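Local coordinates for hypothetical protein PH1505 (Pyrococcus horikoshii, PDB 2CYJ) that is of unknown function and belongs to the DUF498 (Mth938-like) family of small alpha/beta proteins, at residues Asp21-Pro26 with Glu54-Glu59; Glu31-Glu36 with Pro50-Lys55; Asp60-Leu65 with Lys107-Ala112; Leu64-Gly69 with Val89-Thr94. All coordinates share one frame; numbering follows the deposited sequence.

Contact 1: Asp21-Pro26 with Glu54-Glu59; sequences DIVIYP and EKYLVE
K55 meets Y25 through a water that donates to the K55 carbonyl and is also hydrogen-bonded to Y25 OH, lying 2.8 Å from K55 O. K55 stands within a type I turn, E54-L57, closed by L57 N to E54 O (3.2 Å). The next residue, Y56, carries much of the apolar part of the contact. V23 CG2 sits over one face of its ring, above the centre, 3.7 Å from the centroid and 12° off the normal, the geometry of a CH-pi contact. The side chain of Y25 crosses that of Y56 at about a right angle, with Y25 OH 3.4 Å from Y56 CD2. On the backbone side, Y56 O comes to the edge of the Y25 ring, near its plane, and stands 3.4 Å from Y25 CE1. V23 divides its two methyls between the tyrosines, since CG1 lies over one face of the Y25 ring, offset toward the rim. Through V23, Y25 and P26 the connection from helix 50-54 to strand 63-68 packs on strand 22-24 of the five-stranded mixed sheet and on the residues after it. V58 follows with its CB 4.1 Å from Y25 CE1. E59, its chain extended beyond CG (chi2 178° for CD), slides past P26 in the opposite direction. Its OE2 rests 3.2 Å from P26 CD; the proline N nearby has no hydrogen to give. E59 OE1 hydrogen-bonds S27 OG.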
# COMPACT_ATOMS: atom_id res chain seq x y z
N ASP A 21 6.17 6.45 2.75
CA ASP A 21 5.34 5.36 2.25
C ASP A 21 6.00 4.00 2.43
O ASP A 21 7.22 3.87 2.35
CB ASP A 21 5.03 5.59 0.77
CG ASP A 21 4.12 6.77 0.53
OD1 ASP A 21 3.79 7.52 1.48
OD2 ASP A 21 3.72 6.95 -0.63
N ILE A 22 5.17 2.98 2.64
CA ILE A 22 5.67 1.63 2.84
C ILE A 22 4.82 0.59 2.14
O ILE A 22 3.68 0.85 1.75
CB ILE A 22 5.74 1.24 4.35
CG1 ILE A 22 4.36 1.36 5.00
CG2 ILE A 22 6.76 2.13 5.06
CD1 ILE A 22 4.31 0.84 6.44
N VAL A 23 5.41 -0.59 2.00
CA VAL A 23 4.77 -1.76 1.43
C VAL A 23 4.85 -2.84 2.51
O VAL A 23 5.92 -3.11 3.05
CB VAL A 23 5.48 -2.25 0.15
CG1 VAL A 23 4.83 -3.52 -0.37
CG2 VAL A 23 5.42 -1.16 -0.91
N ILE A 24 3.70 -3.41 2.86
CA ILE A 24 3.65 -4.47 3.85
C ILE A 24 3.27 -5.73 3.09
O ILE A 24 2.19 -5.82 2.49
CB ILE A 24 2.59 -4.19 4.94
CG1 ILE A 24 2.88 -2.86 5.63
CG2 ILE A 24 2.57 -5.34 5.94
CD1 ILE A 24 1.73 -2.33 6.48
N TYR A 25 4.19 -6.70 3.06
CA TYR A 25 3.96 -7.96 2.38
C TYR A 25 3.11 -8.91 3.22
O TYR A 25 3.01 -8.75 4.43
CB TYR A 25 5.32 -8.59 2.04
CG TYR A 25 6.04 -7.79 0.99
CD1 TYR A 25 5.76 -8.00 -0.36
CD2 TYR A 25 6.91 -6.76 1.33
CE1 TYR A 25 6.33 -7.22 -1.34
CE2 TYR A 25 7.49 -5.95 0.34
CZ TYR A 25 7.19 -6.20 -1.00
OH TYR A 25 7.72 -5.43 -2.01
N PRO A 26 2.49 -9.91 2.58
CA PRO A 26 1.64 -10.89 3.28
C PRO A 26 2.29 -11.51 4.52
O PRO A 26 1.60 -11.81 5.49
CB PRO A 26 1.35 -11.93 2.21
CG PRO A 26 1.30 -11.12 0.97
CD PRO A 26 2.45 -10.15 1.12
N GLU A 54 4.53 -3.91 -10.15
CA GLU A 54 5.17 -5.17 -10.47
C GLU A 54 6.32 -5.49 -9.53
O GLU A 54 6.60 -6.66 -9.26
CB GLU A 54 5.64 -5.16 -11.93
CG GLU A 54 6.19 -6.49 -12.46
CD GLU A 54 7.67 -6.70 -12.17
OE1 GLU A 54 8.37 -5.72 -11.83
OE2 GLU A 54 8.14 -7.85 -12.30
N LYS A 55 6.99 -4.46 -9.01
CA LYS A 55 8.12 -4.67 -8.10
C LYS A 55 7.67 -5.28 -6.77
O LYS A 55 8.49 -5.83 -6.04
CB LYS A 55 8.86 -3.36 -7.79
CG LYS A 55 9.43 -2.63 -8.99
CD LYS A 55 10.43 -3.48 -9.74
CE LYS A 55 11.04 -2.71 -10.89
NZ LYS A 55 12.09 -3.50 -11.57
N TYR A 56 6.37 -5.20 -6.47
CA TYR A 56 5.87 -5.71 -5.20
C TYR A 56 5.27 -7.10 -5.32
O TYR A 56 4.77 -7.64 -4.34
CB TYR A 56 4.83 -4.76 -4.62
CG TYR A 56 5.32 -3.33 -4.54
CD1 TYR A 56 4.47 -2.27 -4.84
CD2 TYR A 56 6.65 -3.05 -4.23
CE1 TYR A 56 4.94 -0.95 -4.84
CE2 TYR A 56 7.12 -1.73 -4.22
CZ TYR A 56 6.26 -0.69 -4.53
OH TYR A 56 6.71 0.60 -4.54
N LEU A 57 5.33 -7.67 -6.52
CA LEU A 57 4.81 -9.02 -6.74
C LEU A 57 5.94 -9.99 -6.38
O LEU A 57 6.63 -10.55 -7.24
CB LEU A 57 4.38 -9.19 -8.20
CG LEU A 57 3.38 -8.12 -8.64
CD1 LEU A 57 2.99 -8.40 -10.08
CD2 LEU A 57 2.14 -8.13 -7.75
N VAL A 58 6.11 -10.17 -5.07
CA VAL A 58 7.18 -11.00 -4.52
C VAL A 58 6.65 -12.21 -3.77
O VAL A 58 7.24 -13.29 -3.82
CB VAL A 58 8.06 -10.14 -3.57
CG1 VAL A 58 9.16 -10.97 -2.95
CG2 VAL A 58 8.65 -8.96 -4.35
N GLU A 59 5.56 -12.02 -3.04
CA GLU A 59 4.90 -13.09 -2.31
C GLU A 59 3.50 -13.23 -2.88
O GLU A 59 2.91 -12.25 -3.35
CB GLU A 59 4.79 -12.76 -0.81
CG GLU A 59 6.13 -12.56 -0.12
CD GLU A 59 5.97 -12.19 1.35
OE1 GLU A 59 7.00 -11.88 1.98
OE2 GLU A 59 4.83 -12.21 1.85
O HOH W 1 10.06 -5.54 -3.79

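Contact 2: Glu31-Glu36 with Pro50-Lys55; sequences ERRMKE and PEELEK
A side-on, two-pronged arginine-carboxylate salt bridge between R33 and E52 ties the loop after strand 30-32 to helix 50-54. R33 NE gives its hydrogen to E52 OE1 at 2.7 Å, and R33 NH2 reaches E52 OE2 at 3.0 Å. Each carboxylate oxygen uses its syn lone pair. The guanidinium and carboxylate planes are only 12° apart, nearly coplanar, with OE1 at the guanidinium edge and OE2 tilted somewhat from its plane, although the side chains themselves cross at about a right angle. R33 gets there as an extended chain, with CG anti to the backbone N (chi1 179°). K35 CB lies over one face of the guanidinium, 3.4 Å above its centre.

Both charged groups are buried and multiply held: R33 NH1 pairs with D21 and NH2 also bonds S45 O, while E52 OE1 is hydrogen-bonded to Y56 OH and OE2 to S38 OG. Such a polar network would be expected to favour the ionised forms, and it joins the loop that follows strand 30-32, an outermost strand of the mixed sheet, to helix 50-54. The chain turns sharply at M34, the centre of an inverse gamma turn, and M34 O approaches E52 CD to 3.5 Å. Further out, M34 crosses K55 at about a right angle. A bend at chi3 (-72°) places CE against K55 CB at 3.3 Å, tighter than usual van der Waals contact. Within 31-36, R32 grips E36 end-on, NH1 to OE2 (3.0 Å) and NH2 to OE1.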
# COMPACT_ATOMS: atom_id res chain seq x y z
N GLU A 31 8.82 -2.95 3.64
CA GLU A 31 9.84 -2.30 2.83
C GLU A 31 9.37 -0.90 2.48
O GLU A 31 8.18 -0.59 2.55
CB GLU A 31 10.07 -3.03 1.51
CG GLU A 31 10.77 -4.37 1.59
CD GLU A 31 11.35 -4.76 0.24
OE1 GLU A 31 11.77 -3.84 -0.50
OE2 GLU A 31 11.40 -5.96 -0.08
N ARG A 32 10.30 -0.05 2.08
CA ARG A 32 9.93 1.30 1.69
C ARG A 32 9.22 1.21 0.33
O ARG A 32 9.51 0.33 -0.48
CB ARG A 32 11.17 2.20 1.59
CG ARG A 32 12.13 1.82 0.47
CD ARG A 32 13.23 2.87 0.31
NE ARG A 32 12.71 4.12 -0.24
CZ ARG A 32 12.54 4.35 -1.54
NH1 ARG A 32 12.84 3.42 -2.45
NH2 ARG A 32 12.04 5.51 -1.94
N ARG A 33 8.27 2.11 0.11
CA ARG A 33 7.59 2.13 -1.17
C ARG A 33 8.52 2.82 -2.18
O ARG A 33 9.07 3.89 -1.89
CB ARG A 33 6.28 2.93 -1.07
CG ARG A 33 5.55 3.01 -2.39
CD ARG A 33 4.44 4.05 -2.40
NE ARG A 33 4.06 4.29 -3.79
CZ ARG A 33 3.47 5.39 -4.25
NH1 ARG A 33 3.17 6.39 -3.42
NH2 ARG A 33 3.24 5.51 -5.54
N MET A 34 8.71 2.21 -3.34
CA MET A 34 9.58 2.80 -4.35
C MET A 34 8.73 3.71 -5.24
O MET A 34 8.58 3.50 -6.44
CB MET A 34 10.23 1.71 -5.22
CG MET A 34 11.00 0.72 -4.37
SD MET A 34 12.07 -0.33 -5.37
CE MET A 34 10.90 -1.31 -6.15
N LYS A 35 8.19 4.74 -4.61
CA LYS A 35 7.32 5.65 -5.31
C LYS A 35 8.01 6.39 -6.44
O LYS A 35 7.35 6.85 -7.38
CB LYS A 35 6.64 6.61 -4.33
CG LYS A 35 7.50 7.70 -3.75
CD LYS A 35 6.60 8.60 -2.91
CE LYS A 35 7.35 9.74 -2.31
NZ LYS A 35 6.49 10.48 -1.34
N GLU A 36 9.33 6.49 -6.37
CA GLU A 36 10.07 7.16 -7.43
C GLU A 36 9.80 6.50 -8.79
O GLU A 36 9.89 7.15 -9.82
CB GLU A 36 11.58 7.15 -7.14
CG GLU A 36 12.20 5.77 -6.95
CD GLU A 36 12.01 5.20 -5.55
OE1 GLU A 36 11.36 5.85 -4.70
OE2 GLU A 36 12.53 4.09 -5.31
N PRO A 50 1.85 0.54 -13.26
CA PRO A 50 2.22 -0.87 -13.26
C PRO A 50 3.69 -1.19 -13.10
O PRO A 50 4.04 -2.22 -12.53
CB PRO A 50 1.61 -1.39 -14.56
CG PRO A 50 1.61 -0.20 -15.44
CD PRO A 50 1.17 0.91 -14.51
N GLU A 51 4.57 -0.33 -13.60
CA GLU A 51 6.00 -0.56 -13.46
C GLU A 51 6.37 -0.60 -11.98
O GLU A 51 7.25 -1.36 -11.57
CB GLU A 51 6.80 0.55 -14.16
CG GLU A 51 6.71 0.51 -15.68
CD GLU A 51 5.47 1.19 -16.25
OE1 GLU A 51 4.61 1.68 -15.48
OE2 GLU A 51 5.36 1.25 -17.50
N GLU A 52 5.70 0.22 -11.17
CA GLU A 52 5.98 0.22 -9.75
C GLU A 52 5.33 -0.99 -9.08
O GLU A 52 5.98 -1.71 -8.33
CB GLU A 52 5.49 1.51 -9.06
CG GLU A 52 5.82 1.50 -7.56
CD GLU A 52 5.21 2.62 -6.75
OE1 GLU A 52 5.19 2.49 -5.50
OE2 GLU A 52 4.76 3.64 -7.32
N LEU A 53 4.05 -1.22 -9.35
CA LEU A 53 3.35 -2.33 -8.72
C LEU A 53 4.00 -3.69 -8.96
O LEU A 53 4.04 -4.54 -8.07
CB LEU A 53 1.89 -2.37 -9.19
CG LEU A 53 0.99 -3.47 -8.60
CD1 LEU A 53 1.02 -3.43 -7.07
CD2 LEU A 53 -0.43 -3.27 -9.12
N GLU A 54 4.53 -3.91 -10.15
CA GLU A 54 5.17 -5.17 -10.47
C GLU A 54 6.32 -5.49 -9.53
O GLU A 54 6.60 -6.66 -9.26
CB GLU A 54 5.64 -5.16 -11.93
CG GLU A 54 6.19 -6.49 -12.46
CD GLU A 54 7.67 -6.70 -12.17
OE1 GLU A 54 8.37 -5.72 -11.83
OE2 GLU A 54 8.14 -7.85 -12.30
N LYS A 55 6.99 -4.46 -9.01
CA LYS A 55 8.12 -4.67 -8.10
C LYS A 55 7.67 -5.28 -6.77
O LYS A 55 8.49 -5.83 -6.04
CB LYS A 55 8.86 -3.36 -7.79
CG LYS A 55 9.43 -2.63 -8.99
CD LYS A 55 10.43 -3.48 -9.74
CE LYS A 55 11.04 -2.71 -10.89
NZ LYS A 55 12.09 -3.50 -11.57

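Contact 3: Asp60-Leu65 with Lys107-Ala112; sequences DFDVLL and KKRILA
D62 and R109 are joined by three hydrogen bonds to one carboxylate. R109 NH2 donates to D62 OD1 at 2.9 Å, on the syn side. D62 OD2 takes two donors from the same face of its plane: the backbone R109 N at 2.9 Å, on the anti side, and R109 NE at 3.1 Å, from above the plane. The arginine thus grips side-on. D60 OD2 forms a further salt bridge with R109 NH1, its carboxylate turned 86° from the guanidinium plane; the 2.5 Å separation is short enough to be taken with caution.

Beside this network the backbones lock. R109 O accepts from both D62 N (2.8 Å) and V63 N (3.1 Å), and beyond it regular parallel pairing begins, with L111 N bonded to V63 O and L65 N to L111 O. On one face of the sheet L111 CD2 lies over the F61 ring, 3.9 Å from the centroid and 15° off the normal. With chi1 at 61°, F61 CG takes the crowded position between its own N and carbonyl carbon, which brings it to 3.9 Å from L111 CB. L64 lies beside L111, pointing the same way. V63, L65, I110 and A112 share the other face, where helix 94-104 packs on L65, I110 and A112.

Farther out, K87 makes a cation-pi contact with F61, and K108 NZ is paired with E88. The chemistry therefore divides: backbone bonds set the parallel register inside, and the ion pairs at the entrance to strands 63-68 and 110-115 probably reinforce it. R109 meets D62 twice there, its guanidinium and N with the carboxylate, its carbonyl O with D62 N.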
# COMPACT_ATOMS: atom_id res chain seq x y z
N ASP A 60 2.97 -14.44 -2.84
CA ASP A 60 1.62 -14.71 -3.32
C ASP A 60 0.64 -13.98 -2.39
O ASP A 60 0.88 -13.88 -1.18
CB ASP A 60 1.36 -16.22 -3.30
CG ASP A 60 0.13 -16.62 -4.08
OD1 ASP A 60 -0.10 -16.05 -5.17
OD2 ASP A 60 -0.60 -17.52 -3.63
N PHE A 61 -0.44 -13.45 -2.94
CA PHE A 61 -1.42 -12.75 -2.12
C PHE A 61 -2.82 -12.89 -2.71
O PHE A 61 -2.98 -13.19 -3.90
CB PHE A 61 -1.03 -11.27 -1.97
CG PHE A 61 -0.97 -10.50 -3.26
CD1 PHE A 61 -2.04 -9.71 -3.68
CD2 PHE A 61 0.16 -10.57 -4.07
CE1 PHE A 61 -1.99 -9.01 -4.89
CE2 PHE A 61 0.23 -9.88 -5.28
CZ PHE A 61 -0.85 -9.09 -5.69
N ASP A 62 -3.81 -12.67 -1.85
CA ASP A 62 -5.22 -12.75 -2.22
C ASP A 62 -5.82 -11.36 -2.37
O ASP A 62 -6.70 -11.13 -3.20
CB ASP A 62 -6.01 -13.46 -1.12
CG ASP A 62 -5.50 -14.85 -0.82
OD1 ASP A 62 -5.40 -15.66 -1.78
OD2 ASP A 62 -5.19 -15.14 0.36
N VAL A 63 -5.30 -10.44 -1.57
CA VAL A 63 -5.81 -9.09 -1.51
C VAL A 63 -4.74 -8.04 -1.66
O VAL A 63 -3.68 -8.16 -1.04
CB VAL A 63 -6.47 -8.85 -0.12
CG1 VAL A 63 -6.98 -7.42 -0.02
CG2 VAL A 63 -7.58 -9.85 0.13
N LEU A 64 -4.99 -7.04 -2.50
CA LEU A 64 -4.09 -5.89 -2.62
C LEU A 64 -4.87 -4.76 -1.94
O LEU A 64 -5.98 -4.41 -2.37
CB LEU A 64 -3.80 -5.48 -4.07
CG LEU A 64 -3.08 -4.11 -4.15
CD1 LEU A 64 -1.67 -4.21 -3.56
CD2 LEU A 64 -3.01 -3.64 -5.59
N LEU A 65 -4.31 -4.24 -0.86
CA LEU A 65 -4.93 -3.15 -0.10
C LEU A 65 -4.08 -1.90 -0.26
O LEU A 65 -2.89 -1.90 0.07
CB LEU A 65 -5.06 -3.55 1.37
CG LEU A 65 -5.70 -2.55 2.37
CD1 LEU A 65 -4.66 -1.54 2.83
CD2 LEU A 65 -6.91 -1.88 1.74
N LYS A 107 -6.06 -13.89 8.08
CA LYS A 107 -6.79 -14.87 7.32
C LYS A 107 -6.30 -14.87 5.89
O LYS A 107 -5.48 -15.70 5.50
CB LYS A 107 -8.29 -14.62 7.44
CG LYS A 107 -8.83 -15.18 8.76
CD LYS A 107 -10.32 -14.97 8.97
CE LYS A 107 -10.79 -15.76 10.19
NZ LYS A 107 -12.20 -15.44 10.57
N LYS A 108 -6.77 -13.91 5.09
CA LYS A 108 -6.33 -13.84 3.71
C LYS A 108 -4.91 -13.28 3.67
O LYS A 108 -4.46 -12.61 4.61
CB LYS A 108 -7.26 -12.94 2.90
CG LYS A 108 -8.65 -13.53 2.66
CD LYS A 108 -9.62 -12.46 2.17
CE LYS A 108 -11.01 -13.06 1.94
NZ LYS A 108 -11.98 -12.01 1.52
N ARG A 109 -4.21 -13.57 2.58
CA ARG A 109 -2.86 -13.08 2.40
C ARG A 109 -3.00 -11.69 1.78
O ARG A 109 -3.52 -11.53 0.68
CB ARG A 109 -2.09 -14.02 1.48
CG ARG A 109 -1.95 -15.40 2.08
CD ARG A 109 -1.44 -16.39 1.06
NE ARG A 109 -2.41 -16.55 -0.02
CZ ARG A 109 -2.22 -17.33 -1.08
NH1 ARG A 109 -1.10 -18.03 -1.20
NH2 ARG A 109 -3.16 -17.41 -2.01
N ILE A 110 -2.53 -10.70 2.52
CA ILE A 110 -2.66 -9.32 2.08
C ILE A 110 -1.36 -8.59 1.78
O ILE A 110 -0.43 -8.59 2.59
CB ILE A 110 -3.42 -8.52 3.15
CG1 ILE A 110 -4.69 -9.26 3.56
CG2 ILE A 110 -3.77 -7.15 2.61
CD1 ILE A 110 -5.32 -8.73 4.84
N LEU A 111 -1.33 -7.97 0.60
CA LEU A 111 -0.22 -7.12 0.17
C LEU A 111 -0.76 -5.70 0.33
O LEU A 111 -1.80 -5.36 -0.25
CB LEU A 111 0.13 -7.37 -1.30
CG LEU A 111 1.14 -6.39 -1.91
CD1 LEU A 111 2.49 -6.45 -1.19
CD2 LEU A 111 1.31 -6.73 -3.39
N ALA A 112 -0.09 -4.86 1.12
CA ALA A 112 -0.58 -3.50 1.32
C ALA A 112 0.42 -2.44 0.90
O ALA A 112 1.60 -2.57 1.18
CB ALA A 112 -0.94 -3.29 2.81

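Contact 4: Leu64-Gly69 with Val89-Thr94; sequences LLVGTG and VIEKPT. With SO4 (sulfate ion), chain C.
L64-T68 and V89-K92 run parallel, their axes 12° apart and 4.7 Å distant at closest, with four backbone hydrogen bonds alternating across the gap: I90 N to L64 O, V66 N to I90 O (2.7 Å), K92 N to V66 O, and T68 N to K92 O. In the last, the donor stands above the carbonyl plane. L65 CD2 approaches I90 CB to 3.5 Å, a close pair, but L65 was deposited in two conformers, so the tightness is doubtful. On the opposite face, E91 CG passes V66 CB at 4.1 Å. T68 crosses E91 at about a right angle, CG2 against CB.

Strand 88-92, an outermost strand of the mixed sheet, leads into helix 94-104, and that helix leads on to strand 110-115: a beta-alpha-beta crossover that skips over strand 63-68. P93 is the N-cap of the helix. T94 is bound to G69 twice: G69 N donates to T94 OG1 at 2.9 Å, a bent bond (137°), and T94 N donates to G69 O at 2.8 Å, with the donor above the carbonyl plane. T94 OG1 also bonds H115 O. K92 NZ makes weak hydrogen bonds to sulfate O1 and O4, an ion probably from the crystallisation liquor.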
# COMPACT_ATOMS: atom_id res chain seq x y z
N LEU A 64 -4.99 -7.04 -2.50
CA LEU A 64 -4.09 -5.89 -2.62
C LEU A 64 -4.87 -4.76 -1.94
O LEU A 64 -5.98 -4.41 -2.37
CB LEU A 64 -3.80 -5.48 -4.07
CG LEU A 64 -3.08 -4.11 -4.15
CD1 LEU A 64 -1.67 -4.21 -3.56
CD2 LEU A 64 -3.01 -3.64 -5.59
N LEU A 65 -4.31 -4.24 -0.86
CA LEU A 65 -4.93 -3.15 -0.10
C LEU A 65 -4.08 -1.90 -0.26
O LEU A 65 -2.89 -1.90 0.07
CB LEU A 65 -5.06 -3.55 1.37
CG LEU A 65 -5.70 -2.55 2.37
CD1 LEU A 65 -4.66 -1.54 2.83
CD2 LEU A 65 -6.91 -1.88 1.74
N VAL A 66 -4.69 -0.84 -0.77
CA VAL A 66 -3.97 0.40 -0.95
C VAL A 66 -4.51 1.52 -0.07
O VAL A 66 -5.71 1.82 -0.12
CB VAL A 66 -4.03 0.89 -2.43
CG1 VAL A 66 -3.18 2.15 -2.62
CG2 VAL A 66 -3.54 -0.21 -3.38
N GLY A 67 -3.63 2.09 0.74
CA GLY A 67 -3.96 3.24 1.58
C GLY A 67 -3.62 4.38 0.64
O GLY A 67 -2.45 4.67 0.36
N THR A 68 -4.66 5.05 0.15
CA THR A 68 -4.53 6.10 -0.86
C THR A 68 -4.14 7.48 -0.39
O THR A 68 -4.29 8.45 -1.13
CB THR A 68 -5.85 6.19 -1.63
OG1 THR A 68 -6.91 6.45 -0.71
CG2 THR A 68 -6.14 4.87 -2.36
N GLY A 69 -3.59 7.55 0.82
CA GLY A 69 -3.21 8.83 1.39
C GLY A 69 -4.25 9.19 2.44
O GLY A 69 -5.39 8.72 2.38
N VAL A 89 -9.18 -6.29 -4.68
CA VAL A 89 -8.47 -5.02 -4.61
C VAL A 89 -9.26 -3.96 -3.87
O VAL A 89 -10.40 -3.64 -4.22
CB VAL A 89 -8.10 -4.52 -6.02
CG1 VAL A 89 -7.40 -3.17 -5.95
CG2 VAL A 89 -7.20 -5.56 -6.71
N ILE A 90 -8.64 -3.42 -2.83
CA ILE A 90 -9.27 -2.43 -1.97
C ILE A 90 -8.45 -1.14 -1.96
O ILE A 90 -7.24 -1.16 -1.74
CB ILE A 90 -9.32 -2.95 -0.53
CG1 ILE A 90 -9.96 -4.34 -0.50
CG2 ILE A 90 -10.13 -1.98 0.35
CD1 ILE A 90 -9.88 -5.00 0.87
N GLU A 91 -9.11 -0.01 -2.21
CA GLU A 91 -8.45 1.28 -2.20
C GLU A 91 -9.25 2.21 -1.30
O GLU A 91 -10.38 2.55 -1.62
CB GLU A 91 -8.39 1.87 -3.61
CG GLU A 91 -7.54 1.08 -4.59
CD GLU A 91 -7.34 1.83 -5.89
OE1 GLU A 91 -7.86 1.38 -6.93
OE2 GLU A 91 -6.65 2.87 -5.87
N LYS A 92 -8.65 2.60 -0.18
CA LYS A 92 -9.31 3.49 0.78
C LYS A 92 -8.32 4.48 1.39
O LYS A 92 -7.12 4.20 1.43
CB LYS A 92 -9.90 2.69 1.95
CG LYS A 92 -10.97 1.68 1.57
CD LYS A 92 -12.18 2.37 1.00
CE LYS A 92 -13.12 1.35 0.39
NZ LYS A 92 -14.38 1.99 -0.07
N PRO A 93 -8.82 5.64 1.85
CA PRO A 93 -7.92 6.63 2.47
C PRO A 93 -7.15 5.88 3.56
O PRO A 93 -7.65 4.95 4.19
CB PRO A 93 -8.89 7.68 3.00
CG PRO A 93 -9.98 7.66 1.94
CD PRO A 93 -10.19 6.17 1.74
N THR A 94 -5.92 6.32 3.79
CA THR A 94 -5.03 5.62 4.67
C THR A 94 -5.42 5.22 6.07
O THR A 94 -5.15 4.08 6.46
CB THR A 94 -3.68 6.32 4.66
OG1 THR A 94 -3.15 6.21 3.34
CG2 THR A 94 -2.69 5.69 5.64
S SO4 C . -16.17 1.60 2.63
O1 SO4 C . -15.20 0.55 2.29
O2 SO4 C . -17.06 1.11 3.70
O3 SO4 C . -15.43 2.80 3.07
O4 SO4 C . -16.96 1.95 1.44

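Contacts 3 and 4 share L64 and L65 and hold the two flanks of strand 63-68, the former joining it to strand 110-115 and the latter to strand 88-92; both rest on parallel backbone pairing. Contact 3 is buried overall, with charged residues at its exposed end, whereas contact 4 is partly buried and closes at a helix start. Contacts 1 and 2 instead depend on side chains: contact 1 is mainly aromatic and aliphatic with a water bridge, contact 2 mainly ionic, on the loop after strand 30-32. They share E54 and K55, and their strands 22-24 and 30-32 are neighbours in the sheet. L53 on L64, at 4.3 Å from CD1 to CD2, links contact 2 to contacts 3 and 4.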